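Local coordinates for restriction endonuclease EcoP15I, restriction subunit (Escherichia coli, PDB 4ZCF), which cleaves DNA as the ATP-dependent, helicase-like motor and nuclease subunit of a type III restriction enzyme that recognizes inversely oriented 5'-CAGCAG-3' sites, at a contact of chain A with DNA. Residues are numbered along the deposited sequence; one frame, centred on the assembly and turned at random.

A contact of chain A with DNA. Residues 151, 189, 193-195. With nucleotides of chain B.
The hydroxyl of Ser151 donates a hydrogen bond to the phosphate of DA7 in chain B, its OG lying 2.6 Å from the non-bridging oxygen OP2. With chi1 at 172°, OG points away from the backbone N and stays beside the carbonyl carbon, which carries the hydroxyl toward the phosphate, while CB packs 3.4 Å from the same OP2. The other non-bridging oxygen, OP1, turns to a different protein segment, where CB of Ser193 approaches to 3.4 Å and CB of Ser195 to 3.5 Å. Ser193 OG also points at OP1, but their modelled separation is too short to be reliable, so the strength of that contact remains doubtful. A second bond supports the position of Ser193 OG: the backbone N of Ser195, in the 3-10 helix 194-196, donates to it at 3.2 Å (156° at the hydrogen) from the flank, roughly at right angles to the direction of OP1. The phosphate thus sits between two segments of the helicase-like region, with a sound bond at OP2 and mainly close packing at OP1. Replacing Ser151 by alanine is likely to leave OP2 without this donor and that flank of the phosphate less firmly held. The polar contacts with the DNA described here fall on the sugar-phosphate backbone. Both nucleotides are base-paired, and such contacts are consistent with binding that does not read sequence, as diffusion along DNA would need. Lys194 adds a looser approach, its CE 4.0 Å from the sugar O3' of DA7. One nucleotide upstream, the short helix 188-191 offers a surface without a side chain, and CA of Gly189 packs 3.7 Å from the sugar carbon C5' of DT6.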
# COMPACT_ATOMS: atom_id res chain seq x y z
N SER A 151 -9.24 11.67 0.83
CA SER A 151 -10.41 10.97 0.31
C SER A 151 -9.89 9.89 -0.66
O SER A 151 -9.01 10.18 -1.48
CB SER A 151 -11.30 11.96 -0.43
OG SER A 151 -12.37 11.34 -1.12
N GLY A 189 -14.07 18.95 4.29
CA GLY A 189 -14.77 17.90 3.55
C GLY A 189 -14.59 16.53 4.17
O GLY A 189 -15.52 15.71 4.15
N SER A 193 -17.20 13.98 6.39
CA SER A 193 -17.45 12.69 5.74
C SER A 193 -17.95 11.64 6.73
O SER A 193 -17.46 11.60 7.86
CB SER A 193 -16.17 12.19 5.09
OG SER A 193 -16.41 10.91 4.54
N LYS A 194 -18.87 10.74 6.28
CA LYS A 194 -19.39 9.63 7.10
C LYS A 194 -18.28 8.62 7.42
O LYS A 194 -18.41 7.86 8.38
CB LYS A 194 -20.58 8.91 6.43
CG LYS A 194 -20.27 8.24 5.09
CD LYS A 194 -20.98 6.90 4.91
CE LYS A 194 -20.20 6.00 3.99
NZ LYS A 194 -20.75 4.62 3.94
N SER A 195 -17.19 8.63 6.62
CA SER A 195 -15.99 7.80 6.77
C SER A 195 -15.40 7.92 8.21
O SER A 195 -14.82 6.95 8.70
CB SER A 195 -14.95 8.22 5.74
OG SER A 195 -13.88 7.30 5.66
P DT B 6 -12.41 15.98 -0.30
OP1 DT B 6 -11.55 15.90 0.89
OP2 DT B 6 -11.85 15.55 -1.60
O5' DT B 6 -13.70 15.09 -0.08
C5' DT B 6 -14.70 15.27 0.90
C4' DT B 6 -15.79 14.22 0.73
O4' DT B 6 -16.74 14.60 -0.29
C3' DT B 6 -15.29 12.83 0.34
O3' DT B 6 -15.77 11.91 1.29
C2' DT B 6 -15.76 12.60 -1.09
C1' DT B 6 -16.97 13.52 -1.18
N1 DT B 6 -17.31 14.08 -2.53
C2 DT B 6 -18.63 14.08 -2.92
O2 DT B 6 -19.52 13.59 -2.25
N3 DT B 6 -18.87 14.66 -4.15
C4 DT B 6 -17.95 15.22 -5.02
O4 DT B 6 -18.30 15.69 -6.12
C5 DT B 6 -16.59 15.23 -4.54
C7 DT B 6 -15.51 15.85 -5.39
C6 DT B 6 -16.35 14.67 -3.34
P DA B 7 -15.30 10.38 1.31
OP1 DA B 7 -15.34 9.88 2.70
OP2 DA B 7 -14.05 10.20 0.54
O5' DA B 7 -16.54 9.76 0.50
C5' DA B 7 -17.88 9.95 0.98
C4' DA B 7 -18.87 9.16 0.13
O4' DA B 7 -19.14 9.85 -1.11
C3' DA B 7 -18.47 7.72 -0.21
O3' DA B 7 -19.55 6.85 0.14
C2' DA B 7 -18.12 7.77 -1.70
C1' DA B 7 -18.88 8.99 -2.20
N9 DA B 7 -18.24 9.80 -3.23
C8 DA B 7 -16.92 10.18 -3.35
N7 DA B 7 -16.69 10.98 -4.38
C5 DA B 7 -17.93 11.14 -4.95
C6 DA B 7 -18.38 11.83 -6.10
N6 DA B 7 -17.59 12.56 -6.90
N1 DA B 7 -19.71 11.78 -6.37
C2 DA B 7 -20.53 11.04 -5.60
N3 DA B 7 -20.22 10.36 -4.50
C4 DA B 7 -18.90 10.45 -4.23